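Local structure of putative solute-binding component of ABC transporter (Clostridium phytofermentans, 4YS6) at residues A[41-47]-A[70-76]; A[50-54]-A[292-297]; A[98-104]-A[125-129]. The protein binds beta-D-glucopyranose and probably serves as the carbohydrate-capturing component of an ABC transporter. All coordinates share one frame; numbering follows the deposited sequence. Where two conformers were deposited one is given.

Contact 1. Residues A[41-47]-A[70-76]; sequences VAMPTKD and DLQYASN. With NA (sodium ion), chain G.
Val-41 to Met-43 and Leu-71 to Tyr-73 pair as adjacent parallel strands at one border of the mixed sheet, strand 68-73 being outermost. The axes of 41-43 and 70-73 approach to 4.9 Å at 13°. Val-41 N donates to Asp-70 O (2.8 Å), Val-41 O receives Gln-72 N (3.0 Å), and Met-43 N donates to Gln-72 O (2.9 Å), the alternation expected of parallel strands. Helix 50-64 connects the two, making a beta-alpha-beta unit of the periplasmic binding protein fold. On the face carrying Val-41, Met-43, Leu-71 and Tyr-73, the Tyr-73 ring is packed from both sides. The extended Lys-46 chain crosses it at roughly a right angle, CG lying 3.8 Å from the centroid of the Tyr-73 ring in a CH-pi contact; selenomethionine Met-43 lies alongside, with CB 3.4 Å from Tyr-73 CE2 and CG over the opposite face. The Tyr-73 hydroxyl meets Trp-51 O on the connecting helix. Past the strands, Asn-76 N bonds to Pro-44 O (2.8 Å). Thr-45 OG1, swung opposite the backbone N (chi1 -179°), accepts from Asp-47 N in an ST turn. A sodium ion is coordinated by Ser-75 O at 2.4 Å, together with Asp-77 and three waters.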
loop_
_atom_site.group_PDB
_atom_site.type_symbol
_atom_site.label_atom_id
_atom_site.label_comp_id
_atom_site.label_asym_id
_atom_site.label_seq_id
_atom_site.Cartn_x
_atom_site.Cartn_y
_atom_site.Cartn_z
ATOM N N VAL A 41 10.899 -0.575 -15.981
ATOM C CA VAL A 41 9.879 -0.661 -14.953
ATOM C C VAL A 41 10.421 -1.503 -13.828
ATOM O O VAL A 41 10.708 -2.694 -14.023
ATOM C CB VAL A 41 8.562 -1.280 -15.483
ATOM C CG1 VAL A 41 7.484 -1.281 -14.387
ATOM C CG2 VAL A 41 8.066 -0.524 -16.730
ATOM N N ALA A 42 10.606 -0.870 -12.669
ATOM C CA ALA A 42 11.220 -1.522 -11.530
ATOM C C ALA A 42 10.189 -1.735 -10.422
ATOM O O ALA A 42 9.672 -0.769 -9.855
ATOM C CB ALA A 42 12.389 -0.700 -11.009
HETATM N N MSE A 43 9.909 -2.997 -10.108
HETATM C CA MSE A 43 8.915 -3.350 -9.087
HETATM C C MSE A 43 9.618 -3.952 -7.863
HETATM O O MSE A 43 10.713 -4.505 -7.993
HETATM C CB MSE A 43 7.888 -4.349 -9.656
HETATM C CG MSE A 43 7.058 -3.815 -10.823
HETATM SE SE MSE A 43 5.712 -2.617 -10.112
HETATM C CE MSE A 43 5.989 -1.088 -11.274
ATOM N N PRO A 44 9.016 -3.822 -6.674
ATOM C CA PRO A 44 9.761 -4.212 -5.465
ATOM C C PRO A 44 9.904 -5.707 -5.234
ATOM O O PRO A 44 11.004 -6.149 -4.907
ATOM C CB PRO A 44 8.945 -3.584 -4.321
ATOM C CG PRO A 44 7.575 -3.369 -4.892
ATOM C CD PRO A 44 7.787 -3.086 -6.348
ATOM N N THR A 45 8.834 -6.464 -5.423
ATOM C CA THR A 45 8.849 -7.880 -5.136
ATOM C C THR A 45 7.616 -8.524 -5.720
ATOM O O THR A 45 6.616 -7.852 -5.910
ATOM C CB THR A 45 8.893 -8.137 -3.633
ATOM O OG1 THR A 45 8.922 -9.536 -3.389
ATOM C CG2 THR A 45 7.661 -7.539 -2.949
ATOM N N LYS A 46 7.697 -9.825 -5.995
ATOM C CA LYS A 46 6.531 -10.627 -6.379
ATOM C C LYS A 46 5.840 -11.258 -5.175
ATOM O O LYS A 46 4.774 -11.860 -5.320
ATOM C CB LYS A 46 6.951 -11.743 -7.342
ATOM C CG LYS A 46 7.335 -11.249 -8.710
ATOM C CD LYS A 46 7.686 -12.426 -9.615
ATOM C CE LYS A 46 8.096 -11.943 -10.997
ATOM N NZ LYS A 46 8.572 -13.049 -11.875
ATOM N N ASP A 47 6.425 -11.103 -3.990
ATOM C CA ASP A 47 5.949 -11.823 -2.793
ATOM C C ASP A 47 4.839 -11.042 -2.094
ATOM O O ASP A 47 4.191 -11.549 -1.187
ATOM C CB ASP A 47 7.095 -12.084 -1.818
ATOM C CG ASP A 47 8.131 -13.065 -2.372
ATOM O OD1 ASP A 47 7.736 -14.070 -3.009
ATOM O OD2 ASP A 47 9.341 -12.825 -2.175
ATOM N N ASP A 70 11.498 -3.036 -20.136
ATOM C CA ASP A 70 12.425 -3.798 -19.303
ATOM C C ASP A 70 11.846 -3.837 -17.895
ATOM O O ASP A 70 12.021 -2.893 -17.118
ATOM C CB ASP A 70 13.807 -3.158 -19.315
ATOM C CG ASP A 70 14.841 -3.950 -18.507
ATOM O OD1 ASP A 70 14.523 -5.041 -17.989
ATOM O OD2 ASP A 70 15.989 -3.477 -18.412
ATOM N N LEU A 71 11.108 -4.906 -17.608
ATOM C CA LEU A 71 10.434 -5.087 -16.317
ATOM C C LEU A 71 11.242 -5.997 -15.399
ATOM O O LEU A 71 11.584 -7.117 -15.772
ATOM C CB LEU A 71 9.044 -5.671 -16.534
ATOM C CG LEU A 71 8.286 -6.140 -15.298
ATOM C CD1 LEU A 71 7.953 -4.954 -14.402
ATOM C CD2 LEU A 71 7.027 -6.878 -15.703
ATOM N N GLN A 72 11.565 -5.525 -14.200
ATOM C CA GLN A 72 12.314 -6.339 -13.252
ATOM C C GLN A 72 11.749 -6.194 -11.855
ATOM O O GLN A 72 11.245 -5.121 -11.477
ATOM C CB GLN A 72 13.796 -5.966 -13.261
ATOM C CG GLN A 72 14.462 -6.222 -14.603
ATOM C CD GLN A 72 15.954 -5.993 -14.564
ATOM O OE1 GLN A 72 16.659 -6.626 -13.786
ATOM N NE2 GLN A 72 16.444 -5.080 -15.401
ATOM N N TYR A 73 11.813 -7.302 -11.120
ATOM C CA TYR A 73 11.379 -7.387 -9.724
ATOM C C TYR A 73 12.584 -7.640 -8.832
ATOM O O TYR A 73 13.447 -8.451 -9.176
ATOM C CB TYR A 73 10.378 -8.518 -9.505
ATOM C CG TYR A 73 9.032 -8.278 -10.129
ATOM C CD1 TYR A 73 8.825 -8.522 -11.474
ATOM C CD2 TYR A 73 7.982 -7.805 -9.373
ATOM C CE1 TYR A 73 7.587 -8.305 -12.057
ATOM C CE2 TYR A 73 6.736 -7.583 -9.937
ATOM C CZ TYR A 73 6.549 -7.822 -11.275
ATOM O OH TYR A 73 5.327 -7.609 -11.863
ATOM N N ALA A 74 12.602 -7.015 -7.656
ATOM C CA ALA A 74 13.811 -6.999 -6.830
ATOM C C ALA A 74 13.803 -7.850 -5.543
ATOM O O ALA A 74 14.723 -7.752 -4.743
ATOM C CB ALA A 74 14.129 -5.567 -6.470
ATOM N N SER A 75 12.776 -8.675 -5.359
ATOM C CA SER A 75 12.678 -9.542 -4.179
ATOM C C SER A 75 12.790 -8.767 -2.873
ATOM O O SER A 75 13.263 -9.285 -1.870
ATOM C CB SER A 75 13.744 -10.628 -4.216
ATOM O OG SER A 75 13.395 -11.677 -3.335
ATOM N N ASN A 76 12.323 -7.525 -2.884
ATOM C CA ASN A 76 12.377 -6.653 -1.699
ATOM C C ASN A 76 13.793 -6.456 -1.151
ATOM O O ASN A 76 13.993 -6.134 0.034
ATOM C CB ASN A 76 11.441 -7.192 -0.593
ATOM C CG ASN A 76 10.200 -6.342 -0.404
ATOM O OD1 ASN A 76 9.891 -5.476 -1.218
ATOM N ND2 ASN A 76 9.461 -6.613 0.671
HETATM NA NA NA G . 14.280 -9.983 0.186
HETATM O O HOH W 1 12.837 -11.570 -0.813
HETATM O O HOH W 2 14.028 -8.769 1.952
HETATM O O HOH W 3 15.537 -11.831 -1.013
#

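Contact 2. Residues A[50-54]-A[292-297]. With NA (sodium ion), chain I; BGC (beta-D-glucopyranose), chain D.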
loop_
_atom_site.group_PDB
_atom_site.type_symbol
_atom_site.label_atom_id
_atom_site.label_comp_id
_atom_site.label_asym_id
_atom_site.label_seq_id
_atom_site.Cartn_x
_atom_site.Cartn_y
_atom_site.Cartn_z
ATOM N N ARG A 50 0.122 -7.425 -5.091
ATOM C CA ARG A 50 -0.322 -6.442 -6.067
ATOM C C ARG A 50 0.725 -6.147 -7.145
ATOM O O ARG A 50 0.367 -5.897 -8.305
ATOM C CB ARG A 50 -0.751 -5.117 -5.391
ATOM C CG ARG A 50 0.325 -4.364 -4.684
ATOM C CD ARG A 50 -0.097 -2.928 -4.419
ATOM N NE ARG A 50 -0.104 -2.125 -5.641
ATOM C CZ ARG A 50 -0.288 -0.803 -5.655
ATOM N NH1 ARG A 50 -0.552 -0.149 -4.537
ATOM N NH2 ARG A 50 -0.238 -0.120 -6.795
ATOM N N TRP A 51 2.001 -6.209 -6.797
ATOM C CA TRP A 51 3.067 -5.766 -7.716
ATOM C C TRP A 51 3.173 -6.684 -8.907
ATOM O O TRP A 51 3.664 -6.273 -9.954
ATOM C CB TRP A 51 4.414 -5.652 -6.993
ATOM C CG TRP A 51 4.273 -4.830 -5.763
ATOM C CD1 TRP A 51 4.278 -5.289 -4.481
ATOM C CD2 TRP A 51 4.020 -3.413 -5.676
ATOM N NE1 TRP A 51 4.051 -4.266 -3.604
ATOM C CE2 TRP A 51 3.867 -3.108 -4.309
ATOM C CE3 TRP A 51 3.897 -2.383 -6.618
ATOM C CZ2 TRP A 51 3.628 -1.809 -3.860
ATOM C CZ3 TRP A 51 3.635 -1.100 -6.160
ATOM C CH2 TRP A 51 3.509 -0.825 -4.801
ATOM N N ASN A 52 2.673 -7.916 -8.770
ATOM C CA ASN A 52 2.544 -8.806 -9.926
ATOM C C ASN A 52 1.594 -8.212 -10.960
ATOM O O ASN A 52 1.868 -8.220 -12.167
ATOM C CB ASN A 52 2.064 -10.177 -9.490
ATOM C CG ASN A 52 3.093 -10.901 -8.635
ATOM O OD1 ASN A 52 4.040 -11.487 -9.147
ATOM N ND2 ASN A 52 2.918 -10.855 -7.342
ATOM N N GLN A 53 0.485 -7.679 -10.471
ATOM C CA GLN A 53 -0.499 -7.042 -11.337
ATOM C C GLN A 53 -0.005 -5.687 -11.827
ATOM O O GLN A 53 -0.169 -5.363 -13.000
ATOM C CB GLN A 53 -1.831 -6.895 -10.624
ATOM C CG GLN A 53 -2.657 -8.186 -10.557
ATOM C CD GLN A 53 -2.186 -9.112 -9.477
ATOM O OE1 GLN A 53 -2.287 -8.790 -8.299
ATOM N NE2 GLN A 53 -1.646 -10.267 -9.866
ATOM N N ASP A 54 0.600 -4.898 -10.946
ATOM C CA ASP A 54 1.155 -3.616 -11.360
ATOM C C ASP A 54 2.134 -3.796 -12.530
ATOM O O ASP A 54 2.043 -3.102 -13.542
ATOM C CB ASP A 54 1.881 -2.936 -10.204
ATOM C CG ASP A 54 0.950 -2.433 -9.117
ATOM O OD1 ASP A 54 0.237 -1.409 -9.320
ATOM O OD2 ASP A 54 0.955 -3.048 -8.039
ATOM N N LYS A 292 -7.896 -0.931 -4.995
ATOM C CA LYS A 292 -7.093 -0.026 -5.775
ATOM C C LYS A 292 -6.818 -0.707 -7.128
ATOM O O LYS A 292 -6.057 -1.672 -7.235
ATOM C CB LYS A 292 -5.794 0.320 -5.029
ATOM C CG LYS A 292 -6.036 0.846 -3.610
ATOM C CD LYS A 292 -4.843 1.549 -3.006
ATOM C CE LYS A 292 -3.609 0.669 -2.877
ATOM N NZ LYS A 292 -2.602 1.426 -2.069
ATOM N N ASP A 293 -7.490 -0.235 -8.166
ATOM C CA ASP A 293 -7.435 -0.933 -9.448
ATOM C C ASP A 293 -6.085 -0.626 -10.114
ATOM O O ASP A 293 -5.897 0.465 -10.665
ATOM C CB ASP A 293 -8.606 -0.516 -10.343
ATOM C CG ASP A 293 -8.738 -1.387 -11.579
ATOM O OD1 ASP A 293 -7.723 -1.960 -12.042
ATOM O OD2 ASP A 293 -9.865 -1.504 -12.106
ATOM N N THR A 294 -5.153 -1.577 -10.043
ATOM C CA THR A 294 -3.813 -1.339 -10.595
ATOM C C THR A 294 -3.831 -1.094 -12.099
ATOM O O THR A 294 -2.887 -0.519 -12.641
ATOM C CB THR A 294 -2.837 -2.510 -10.305
ATOM O OG1 THR A 294 -3.296 -3.736 -10.895
ATOM C CG2 THR A 294 -2.677 -2.704 -8.830
ATOM N N ARG A 295 -4.887 -1.532 -12.793
ATOM C CA ARG A 295 -4.963 -1.306 -14.224
ATOM C C ARG A 295 -5.124 0.184 -14.502
ATOM O O ARG A 295 -4.610 0.719 -15.498
ATOM C CB ARG A 295 -6.134 -2.074 -14.824
ATOM C CG ARG A 295 -6.080 -3.546 -14.610
ATOM C CD ARG A 295 -7.370 -4.174 -15.088
ATOM N NE ARG A 295 -8.479 -3.744 -14.235
ATOM C CZ ARG A 295 -9.714 -4.216 -14.333
ATOM N NH1 ARG A 295 -10.001 -5.116 -15.247
ATOM N NH2 ARG A 295 -10.648 -3.777 -13.516
ATOM N N THR A 296 -5.876 0.846 -13.622
ATOM C CA THR A 296 -6.129 2.279 -13.732
ATOM C C THR A 296 -4.879 3.077 -13.455
ATOM O O THR A 296 -4.574 4.047 -14.154
ATOM C CB THR A 296 -7.220 2.722 -12.746
ATOM O OG1 THR A 296 -8.411 1.984 -13.026
ATOM C CG2 THR A 296 -7.506 4.214 -12.878
ATOM N N LEU A 297 -4.170 2.681 -12.406
ATOM C CA LEU A 297 -2.906 3.333 -12.076
ATOM C C LEU A 297 -1.938 3.195 -13.250
ATOM O O LEU A 297 -1.325 4.183 -13.672
ATOM C CB LEU A 297 -2.305 2.745 -10.800
ATOM C CG LEU A 297 -0.980 3.343 -10.336
ATOM C CD1 LEU A 297 -1.085 4.832 -10.187
ATOM C CD2 LEU A 297 -0.574 2.706 -9.000
HETATM NA NA NA I . 2.642 -10.747 -13.388
HETATM C C2 BGC D . 1.083 0.045 -1.315
HETATM C C3 BGC D . 0.080 -0.927 -0.783
HETATM C C4 BGC D . 0.655 -2.258 -0.537
HETATM C C5 BGC D . 1.895 -2.202 0.301
HETATM C C6 BGC D . 2.634 -3.520 0.397
HETATM C C1 BGC D . 2.252 0.170 -0.318
HETATM O O1 BGC D . 3.171 0.977 -0.726
HETATM O O2 BGC D . 0.480 1.321 -1.488
HETATM O O3 BGC D . -1.009 -0.992 -1.779
HETATM O O4 BGC D . -0.268 -3.108 0.189
HETATM O O5 BGC D . 2.799 -1.233 -0.308
HETATM O O6 BGC D . 2.777 -4.142 -0.870
HETATM O O HOH W 4 4.447 -11.636 -12.086
HETATM O O HOH W 5 0.937 -12.289 -12.733
HETATM O O HOH W 6 4.667 -9.489 -13.980
#
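Hydroxyl O3 of the bound glucose is gripped from both segments: Arg-50 NH1 donates to BGC O3 over 2.9 Å (N-H...O 159°), and Lys-292 NZ reaches the same BGC O3, also at 2.9 Å. Lys-292 NZ adds a weak bond to BGC O2, so both cations meet at O3, and the lysine spans O3 and O2; its NZ is also hydrogen-bonded to Gln-271 OE1. The Arg-50 guanidinium meets the Asp-54 carboxylate side-on, NE to OD2 and NH2 to OD1; the latter bond, 2.9 Å from Arg-50 NH2 to Asp-54 OD1, is almost straight (177°). This double grip fixes the rotation of the guanidinium, whose NH1 also forms a salt bridge with Asp-124, and Trp-51 CH2 lies above the centre of one of its faces. The bend in the arginine chain at chi3 (-73°) brings NE and NH2 round to Asp-54, four residues on. In this periplasmic binding protein fold, helix 50-64 and the start of helix 294-309 thus meet beside the sugar pocket. Methyl groups make much of the remaining junction: Thr-294 CG2 presses against Asp-54 OD1 (3.2 Å), a carboxylate oxygen also bonded to Tyr-123, and Leu-297 CD2 sits at the guanidinium edge, 3.6 Å from Arg-50 NH2. Asp-293 caps helix 294-309, its OD1 accepting Arg-295 N. On the other segment, Trp-51 NE1 donates to BGC O6 over 3.0 Å, extending the hold to the sugar's hydroxymethyl end.

Contact 3. Residues A[98-104]-A[125-129]. With BGC (beta-D-glucopyranose), chain D.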
loop_
_atom_site.group_PDB
_atom_site.type_symbol
_atom_site.label_atom_id
_atom_site.label_comp_id
_atom_site.label_asym_id
_atom_site.label_seq_id
_atom_site.Cartn_x
_atom_site.Cartn_y
_atom_site.Cartn_z
ATOM N N ILE A 98 9.469 3.616 -11.409
ATOM C CA ILE A 98 10.058 2.925 -10.266
ATOM C C ILE A 98 9.142 2.866 -9.082
ATOM O O ILE A 98 8.714 3.895 -8.569
ATOM C CB ILE A 98 11.390 3.594 -9.810
ATOM C CG1 ILE A 98 12.405 3.562 -10.944
ATOM C CG2 ILE A 98 11.945 2.911 -8.572
ATOM C CD1 ILE A 98 13.578 4.390 -10.693
ATOM N N ALA A 99 8.853 1.642 -8.645
ATOM C CA ALA A 99 8.153 1.390 -7.399
ATOM C C ALA A 99 9.203 0.953 -6.369
ATOM O O ALA A 99 9.623 -0.202 -6.341
ATOM C CB ALA A 99 7.091 0.335 -7.579
ATOM N N SER A 100 9.668 1.902 -5.573
ATOM C CA SER A 100 10.835 1.706 -4.725
ATOM C C SER A 100 10.536 0.863 -3.498
ATOM O O SER A 100 9.432 0.896 -2.952
ATOM C CB SER A 100 11.392 3.069 -4.299
ATOM O OG SER A 100 10.458 3.769 -3.529
ATOM N N ILE A 101 11.527 0.087 -3.069
ATOM C CA ILE A 101 11.414 -0.671 -1.829
ATOM C C ILE A 101 11.545 0.287 -0.665
ATOM O O ILE A 101 10.671 0.347 0.209
ATOM C CB ILE A 101 12.476 -1.760 -1.747
ATOM C CG1 ILE A 101 12.283 -2.768 -2.890
ATOM C CG2 ILE A 101 12.381 -2.510 -0.423
ATOM C CD1 ILE A 101 13.471 -3.613 -3.122
ATOM N N GLU A 102 12.640 1.044 -0.676
ATOM C CA GLU A 102 12.917 2.049 0.338
ATOM C C GLU A 102 13.004 3.407 -0.347
ATOM O O GLU A 102 13.842 3.611 -1.211
ATOM C CB GLU A 102 14.216 1.743 1.079
ATOM C CG GLU A 102 14.092 0.580 2.043
ATOM C CD GLU A 102 15.357 0.355 2.860
ATOM O OE1 GLU A 102 16.270 1.210 2.805
ATOM O OE2 GLU A 102 15.433 -0.680 3.560
ATOM N N GLY A 103 12.134 4.325 0.051
ATOM C CA GLY A 103 12.012 5.608 -0.635
ATOM C C GLY A 103 13.268 6.454 -0.722
ATOM O O GLY A 103 13.444 7.189 -1.694
ATOM N N ASP A 104 14.143 6.369 0.272
ATOM C CA ASP A 104 15.373 7.189 0.257
ATOM C C ASP A 104 16.651 6.448 -0.181
ATOM O O ASP A 104 17.748 6.972 -0.027
ATOM C CB ASP A 104 15.581 7.817 1.643
ATOM C CG ASP A 104 15.708 6.787 2.753
ATOM O OD1 ASP A 104 15.474 5.586 2.503
ATOM O OD2 ASP A 104 16.021 7.197 3.893
ATOM N N ARG A 125 4.615 4.458 -4.644
ATOM C CA ARG A 125 5.392 4.943 -3.505
ATOM C C ARG A 125 6.246 6.126 -3.898
ATOM O O ARG A 125 6.860 6.123 -4.957
ATOM C CB ARG A 125 6.304 3.840 -2.981
ATOM C CG ARG A 125 5.521 2.603 -2.543
ATOM C CD ARG A 125 6.463 1.436 -2.354
ATOM N NE ARG A 125 5.776 0.284 -1.746
ATOM C CZ ARG A 125 6.373 -0.868 -1.440
ATOM N NH1 ARG A 125 7.648 -1.058 -1.714
ATOM N NH2 ARG A 125 5.690 -1.840 -0.855
ATOM N N LEU A 126 6.309 7.138 -3.054
ATOM C CA LEU A 126 7.078 8.315 -3.398
ATOM C C LEU A 126 8.591 8.085 -3.151
ATOM O O LEU A 126 8.998 7.516 -2.140
ATOM C CB LEU A 126 6.546 9.514 -2.624
ATOM C CG LEU A 126 7.132 10.876 -2.984
ATOM C CD1 LEU A 126 6.901 11.234 -4.435
ATOM C CD2 LEU A 126 6.589 11.958 -2.047
ATOM N N ILE A 127 9.404 8.529 -4.102
ATOM C CA ILE A 127 10.866 8.488 -3.996
ATOM C C ILE A 127 11.316 9.762 -3.301
ATOM O O ILE A 127 10.918 10.854 -3.709
ATOM C CB ILE A 127 11.507 8.346 -5.385
ATOM C CG1 ILE A 127 11.186 6.960 -5.954
ATOM C CG2 ILE A 127 13.014 8.579 -5.332
ATOM C CD1 ILE A 127 11.465 6.820 -7.430
HETATM N N MSE A 128 12.086 9.606 -2.222
HETATM C CA MSE A 128 12.366 10.674 -1.265
HETATM C C MSE A 128 13.774 11.259 -1.401
HETATM O O MSE A 128 14.714 10.563 -1.803
HETATM C CB MSE A 128 12.186 10.151 0.185
HETATM C CG MSE A 128 10.927 9.416 0.492
HETATM SE SE MSE A 128 9.331 10.467 0.119
HETATM C CE MSE A 128 9.467 11.708 1.628
ATOM N N ASN A 129 13.925 12.525 -1.014
ATOM C CA ASN A 129 15.223 13.188 -0.967
ATOM C C ASN A 129 16.013 13.079 -2.244
ATOM O O ASN A 129 17.224 12.839 -2.215
ATOM C CB ASN A 129 16.072 12.627 0.167
ATOM C CG ASN A 129 15.569 13.032 1.509
ATOM O OD1 ASN A 129 14.848 14.021 1.636
ATOM N ND2 ASN A 129 15.967 12.290 2.538
HETATM C C2 BGC D . 1.083 0.045 -1.315
HETATM C C3 BGC D . 0.080 -0.927 -0.783
HETATM C C4 BGC D . 0.655 -2.258 -0.537
HETATM C C5 BGC D . 1.895 -2.202 0.301
HETATM C C6 BGC D . 2.634 -3.520 0.397
HETATM C C1 BGC D . 2.252 0.170 -0.318
HETATM O O1 BGC D . 3.171 0.977 -0.726
HETATM O O2 BGC D . 0.480 1.321 -1.488
HETATM O O3 BGC D . -1.009 -0.992 -1.779
HETATM O O4 BGC D . -0.268 -3.108 0.189
HETATM O O5 BGC D . 2.799 -1.233 -0.308
HETATM O O6 BGC D . 2.777 -4.142 -0.870
HETATM O O HOH W 7 8.812 4.582 -5.904
#
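Arg-125 and Ser-100 join two loops that follow the parallel strands 119-123 and 95-98, at the strand ends facing the ligand cleft of this periplasmic binding protein fold. Packing is close at two places, here and at Gly-103. Arg-125 NH1 donates to Ser-100 O over 2.9 Å, nearly straight at 171° and in the guanidinium plane, although the donor is tilted from the carbonyl plane. The arginine chain runs extended from CG to NE (chi3 172°), carrying its tip past the Ser-100 carbonyl to the sugar. At the buried Gly-103, Met-128 N bonds to Gly-103 O over 2.8 Å, again nearly straight (172°) but from above the carbonyl plane. A water between the two loops ties their backbones together: it donates to Ile-98 O and to Arg-125 O, 2.7 Å from the latter, and accepts from Ser-100 N. Nearby, Ile-127 CD1 meets Ile-98 CB at 4.0 Å, the two side chains crossing at about a right angle. The fit becomes looser at the exposed Asp-104, where the side chains of Asp-104 and selenomethionine Met-128 stay 4.4 Å apart, Asp-104 CB to Met-128 CB. At the opposite end, the guanidinium engages two oxygens of the glucose ring's anomeric region side-on: Arg-125 NE donates to BGC O1 at 2.9 Å and Arg-125 NH2 to BGC O5 at 3.0 Å.

In the fold
All three contacts belong to the part of the fold built on the seven-stranded mixed sheet. Contacts 1 and 3 follow in series along the chain, their centres about 13 Å apart, and strands 38-43 and 95-98 are sheet neighbours, joined where Ala-42 O meets Ala-99 N. Contact 2, also about 13 Å from contact 1, interleaves with it, because helix 50-64 connects the paired strands; its second segment comes from much later in the sequence, after contact 3 has closed. Contacts 2 and 3 lie about 17 Å apart between centres, and Trp-51 packs against Arg-125. These two bring sequence-distant residues to the glucose, with contact 1 set in the sheet beside them.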